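Local coordinates for RNA-dependent RNA Polymerase (PDB 6TZ0), which catalyses RNA-templated RNA synthesis, transcribing the double-stranded genome segments of a cypovirus into plus strands and probably also making the complementary minus strands, at residues Phe12-Phe23 and Tyr848-Phe857. Residues are numbered along the deposited sequence; the frame is centred on the assembly and turned at random.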
loop_
_atom_site.group_PDB
_atom_site.type_symbol
_atom_site.label_atom_id
_atom_site.label_comp_id
_atom_site.label_asym_id
_atom_site.label_seq_id
_atom_site.Cartn_x
_atom_site.Cartn_y
_atom_site.Cartn_z
ATOM N N PHE A 12 44.007 15.549 14.916
ATOM C CA PHE A 12 42.712 15.001 15.297
ATOM C C PHE A 12 42.664 13.493 15.115
ATOM O O PHE A 12 42.006 12.800 15.897
ATOM C CB PHE A 12 41.596 15.663 14.494
ATOM C CG PHE A 12 40.262 14.991 14.648
ATOM C CD1 PHE A 12 39.572 15.060 15.843
ATOM C CD2 PHE A 12 39.701 14.288 13.596
ATOM C CE1 PHE A 12 38.352 14.434 15.991
ATOM C CE2 PHE A 12 38.481 13.661 13.735
ATOM C CZ PHE A 12 37.806 13.735 14.934
ATOM N N SER A 13 43.354 12.961 14.105
ATOM C CA SER A 13 43.332 11.525 13.863
ATOM C C SER A 13 44.053 10.740 14.948
ATOM O O SER A 13 43.824 9.534 15.076
ATOM C CB SER A 13 43.958 11.202 12.511
ATOM O OG SER A 13 45.348 11.447 12.542
ATOM N N GLU A 14 44.912 11.391 15.732
ATOM C CA GLU A 14 45.626 10.723 16.805
ATOM C C GLU A 14 45.064 11.000 18.189
ATOM O O GLU A 14 45.269 10.181 19.088
ATOM C CB GLU A 14 47.111 11.109 16.770
ATOM C CG GLU A 14 47.380 12.573 17.000
ATOM C CD GLU A 14 48.841 12.919 16.845
ATOM O OE1 GLU A 14 49.636 12.006 16.539
ATOM O OE2 GLU A 14 49.194 14.104 17.020
ATOM N N THR A 15 44.343 12.102 18.381
ATOM C CA THR A 15 43.789 12.446 19.682
ATOM C C THR A 15 42.282 12.285 19.768
ATOM O O THR A 15 41.769 12.080 20.870
ATOM C CB THR A 15 44.145 13.891 20.051
ATOM O OG1 THR A 15 43.592 14.782 19.078
ATOM C CG2 THR A 15 45.643 14.071 20.085
ATOM N N ARG A 16 41.580 12.390 18.632
ATOM C CA ARG A 16 40.117 12.309 18.523
ATOM C C ARG A 16 39.418 13.347 19.393
ATOM O O ARG A 16 38.317 13.118 19.893
ATOM C CB ARG A 16 39.607 10.898 18.823
ATOM C CG ARG A 16 40.105 9.879 17.822
ATOM C CD ARG A 16 39.593 8.486 18.108
ATOM N NE ARG A 16 40.201 7.505 17.217
ATOM C CZ ARG A 16 39.986 6.198 17.286
ATOM N NH1 ARG A 16 39.165 5.710 18.201
ATOM N NH2 ARG A 16 40.588 5.381 16.438
ATOM N N LYS A 17 40.068 14.496 19.563
ATOM C CA LYS A 17 39.536 15.636 20.286
ATOM C C LYS A 17 39.730 16.866 19.421
ATOM O O LYS A 17 40.566 16.879 18.517
ATOM C CB LYS A 17 40.241 15.844 21.629
ATOM C CG LYS A 17 40.026 14.746 22.633
ATOM C CD LYS A 17 40.774 15.048 23.904
ATOM C CE LYS A 17 40.567 13.960 24.928
ATOM N NZ LYS A 17 41.299 14.268 26.182
ATOM N N PHE A 18 38.957 17.903 19.700
ATOM C CA PHE A 18 39.067 19.152 18.962
ATOM C C PHE A 18 39.680 20.218 19.856
ATOM O O PHE A 18 39.019 20.743 20.756
ATOM C CB PHE A 18 37.722 19.617 18.413
ATOM C CG PHE A 18 37.185 18.748 17.325
ATOM C CD1 PHE A 18 37.924 18.532 16.176
ATOM C CD2 PHE A 18 35.904 18.238 17.395
ATOM C CE1 PHE A 18 37.426 17.750 15.157
ATOM C CE2 PHE A 18 35.395 17.469 16.369
ATOM C CZ PHE A 18 36.160 17.220 15.253
ATOM N N THR A 19 40.938 20.538 19.596
ATOM C CA THR A 19 41.585 21.718 20.134
ATOM C C THR A 19 41.336 22.870 19.164
ATOM O O THR A 19 40.487 22.784 18.274
ATOM C CB THR A 19 43.073 21.449 20.350
ATOM O OG1 THR A 19 43.707 21.229 19.086
ATOM C CG2 THR A 19 43.261 20.208 21.207
ATOM N N ARG A 20 42.061 23.972 19.330
ATOM C CA ARG A 20 41.953 25.045 18.352
ATOM C C ARG A 20 42.915 24.866 17.186
ATOM O O ARG A 20 42.708 25.472 16.130
ATOM C CB ARG A 20 42.179 26.402 19.017
ATOM C CG ARG A 20 41.094 26.768 20.006
ATOM C CD ARG A 20 41.174 28.217 20.423
ATOM N NE ARG A 20 42.427 28.557 21.090
ATOM C CZ ARG A 20 42.644 28.438 22.396
ATOM N NH1 ARG A 20 41.694 27.970 23.191
ATOM N NH2 ARG A 20 43.819 28.777 22.908
ATOM N N GLU A 21 43.951 24.047 17.350
ATOM C CA GLU A 21 44.862 23.727 16.263
ATOM C C GLU A 21 44.440 22.499 15.473
ATOM O O GLU A 21 45.021 22.234 14.417
ATOM C CB GLU A 21 46.282 23.498 16.798
ATOM C CG GLU A 21 46.970 24.740 17.337
ATOM C CD GLU A 21 46.652 25.021 18.794
ATOM O OE1 GLU A 21 45.934 24.213 19.420
ATOM O OE2 GLU A 21 47.128 26.050 19.315
ATOM N N SER A 22 43.460 21.743 15.962
ATOM C CA SER A 22 43.007 20.531 15.296
ATOM C C SER A 22 41.660 20.687 14.616
ATOM O O SER A 22 41.399 20.007 13.619
ATOM C CB SER A 22 42.934 19.376 16.300
ATOM O OG SER A 22 41.992 19.633 17.320
ATOM N N PHE A 23 40.807 21.576 15.122
ATOM C CA PHE A 23 39.480 21.756 14.547
ATOM C C PHE A 23 39.553 22.525 13.233
ATOM O O PHE A 23 38.842 22.200 12.272
ATOM C CB PHE A 23 38.587 22.470 15.562
ATOM C CG PHE A 23 37.150 22.580 15.153
ATOM C CD1 PHE A 23 36.322 21.472 15.185
ATOM C CD2 PHE A 23 36.615 23.798 14.779
ATOM C CE1 PHE A 23 35.001 21.569 14.820
ATOM C CE2 PHE A 23 35.292 23.897 14.414
ATOM C CZ PHE A 23 34.484 22.784 14.444
ATOM N N TYR A 848 32.565 15.750 19.529
ATOM C CA TYR A 848 33.823 15.304 20.112
ATOM C C TYR A 848 34.260 16.287 21.193
ATOM O O TYR A 848 33.681 17.368 21.308
ATOM C CB TYR A 848 34.860 15.169 18.996
ATOM C CG TYR A 848 34.637 13.984 18.097
ATOM C CD1 TYR A 848 35.157 12.741 18.421
ATOM C CD2 TYR A 848 33.887 14.101 16.935
ATOM C CE1 TYR A 848 34.953 11.654 17.614
ATOM C CE2 TYR A 848 33.679 13.017 16.115
ATOM C CZ TYR A 848 34.213 11.797 16.462
ATOM O OH TYR A 848 34.009 10.710 15.656
ATOM N N PRO A 849 35.235 15.929 22.044
ATOM C CA PRO A 849 35.715 16.884 23.063
ATOM C C PRO A 849 36.303 18.165 22.489
ATOM O O PRO A 849 37.261 18.141 21.718
ATOM C CB PRO A 849 36.776 16.076 23.814
ATOM C CG PRO A 849 36.332 14.706 23.698
ATOM C CD PRO A 849 35.723 14.567 22.349
ATOM N N PHE A 850 35.705 19.290 22.875
ATOM C CA PHE A 850 36.253 20.614 22.625
ATOM C C PHE A 850 37.106 21.039 23.808
ATOM O O PHE A 850 36.760 20.770 24.959
ATOM C CB PHE A 850 35.142 21.638 22.403
ATOM C CG PHE A 850 34.442 21.502 21.088
ATOM C CD1 PHE A 850 34.974 22.077 19.947
ATOM C CD2 PHE A 850 33.259 20.791 20.988
ATOM C CE1 PHE A 850 34.338 21.958 18.732
ATOM C CE2 PHE A 850 32.616 20.663 19.773
ATOM C CZ PHE A 850 33.157 21.249 18.644
ATOM N N GLU A 851 38.220 21.708 23.526
ATOM C CA GLU A 851 39.097 22.152 24.598
ATOM C C GLU A 851 38.622 23.492 25.144
ATOM O O GLU A 851 38.249 24.390 24.387
ATOM C CB GLU A 851 40.541 22.265 24.114
ATOM C CG GLU A 851 41.530 22.522 25.239
ATOM C CD GLU A 851 42.955 22.640 24.761
ATOM O OE1 GLU A 851 43.181 22.578 23.539
ATOM O OE2 GLU A 851 43.855 22.789 25.612
ATOM N N ARG A 852 38.628 23.615 26.467
ATOM C CA ARG A 852 38.298 24.861 27.135
ATOM C C ARG A 852 39.551 25.729 27.219
ATOM O O ARG A 852 40.601 25.395 26.667
ATOM C CB ARG A 852 37.717 24.577 28.516
ATOM C CG ARG A 852 36.431 23.778 28.506
ATOM C CD ARG A 852 35.879 23.639 29.910
ATOM N NE ARG A 852 34.652 22.856 29.956
ATOM C CZ ARG A 852 34.617 21.557 30.213
ATOM N NH1 ARG A 852 35.740 20.906 30.463
ATOM N NH2 ARG A 852 33.461 20.912 30.239
ATOM N N ARG A 853 39.452 26.843 27.924
ATOM C CA ARG A 853 40.603 27.708 28.134
ATOM C C ARG A 853 41.634 27.112 29.103
ATOM O O ARG A 853 42.801 27.494 29.083
ATOM C CB ARG A 853 40.164 29.081 28.644
ATOM C CG ARG A 853 39.500 29.955 27.598
ATOM C CD ARG A 853 39.542 31.418 28.006
ATOM N NE ARG A 853 38.926 32.283 27.005
ATOM C CZ ARG A 853 39.546 32.726 25.916
ATOM N NH1 ARG A 853 40.801 32.377 25.678
ATOM N NH2 ARG A 853 38.907 33.511 25.062
ATOM N N ASP A 854 41.199 26.180 29.947
ATOM C CA ASP A 854 42.042 25.652 31.005
ATOM C C ASP A 854 42.845 24.433 30.583
ATOM O O ASP A 854 43.708 23.986 31.346
ATOM C CB ASP A 854 41.180 25.289 32.212
ATOM C CG ASP A 854 40.502 26.491 32.815
ATOM O OD1 ASP A 854 41.053 27.605 32.687
ATOM O OD2 ASP A 854 39.420 26.323 33.416
ATOM N N GLY A 855 42.592 23.888 29.401
ATOM C CA GLY A 855 43.163 22.624 29.006
ATOM C C GLY A 855 42.260 21.438 29.247
ATOM O O GLY A 855 42.579 20.333 28.793
ATOM N N THR A 856 41.151 21.632 29.952
ATOM C CA THR A 856 40.169 20.576 30.103
ATOM C C THR A 856 39.332 20.453 28.838
ATOM O O THR A 856 39.292 21.348 27.992
ATOM C CB THR A 856 39.265 20.834 31.306
ATOM O OG1 THR A 856 38.585 22.081 31.133
ATOM C CG2 THR A 856 40.081 20.881 32.577
ATOM N N PHE A 857 38.657 19.321 28.719
ATOM C CA PHE A 857 37.883 18.994 27.537
ATOM C C PHE A 857 36.430 18.760 27.914
ATOM O O PHE A 857 36.125 18.301 29.015
ATOM C CB PHE A 857 38.452 17.754 26.846
ATOM C CG PHE A 857 39.757 17.998 26.162
ATOM C CD1 PHE A 857 39.791 18.429 24.850
ATOM C CD2 PHE A 857 40.948 17.844 26.845
ATOM C CE1 PHE A 857 40.987 18.669 24.219
ATOM C CE2 PHE A 857 42.150 18.087 26.221
ATOM C CZ PHE A 857 42.168 18.500 24.906
#
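Phe18 pairs its backbone with the chain on both sides of Phe850: Phe18 N donates to Pro849 O (2.6 Å, 164° at the hydrogen), and Glu851 N returns a bond to Phe18 O (3.0 Å, more bent at 137°). Phe850 CA also sits 3.3 Å from Phe18 O, a CA-H...O contact beside the second bond. The two bonds form a single beta bridge. Next to the bridge, Lys17 has CG anti to its carbonyl carbon and an extended chain beyond, which carries it over Phe857: CD lies above the ring centre, and NZ, 4.0 Å from the Phe857 ring centroid, makes a cation-pi contact over the same face. The opposite face of Phe857 receives Glu851 CG. The methylene CG of Lys17 also packs on Pro849 CB.

Around Phe18 the packing is an aromatic cluster of Phe12, Phe18, Phe23, Tyr848 and Phe850. Phe12 presents its edge to the face of Tyr848, planes at 88°, while Phe18 CE2 presses against Tyr848 CB at 3.5 Å. Phe850 turns an edge to the face of Phe23, its CE1 4.0 Å from Phe23 CE1; Phe18 lies between these two pairs, touching Phe12 with CE1 and Phe23 with its ring face. Tyr900 and Phe902 extend the cluster by edge-to-face contacts with Phe850, and Lys778 makes a cation-pi contact with Tyr848.

Just beyond the bridge, Thr19 N donates to Ser22 OG (2.7 Å), and Thr19 OG1 accepts a weak bond from Glu21 N. The chain thus passes directly from the bridge into helix 20-35. Away from the annotated nucleotide and metal sites, the turn linking helix 11-15 to helix 20-35 and the loop between strands 827-831 and 867-868 are joined by an isolated beta bridge flanked by an aromatic cluster, with a Thr19-Ser22 capping box at the helix start.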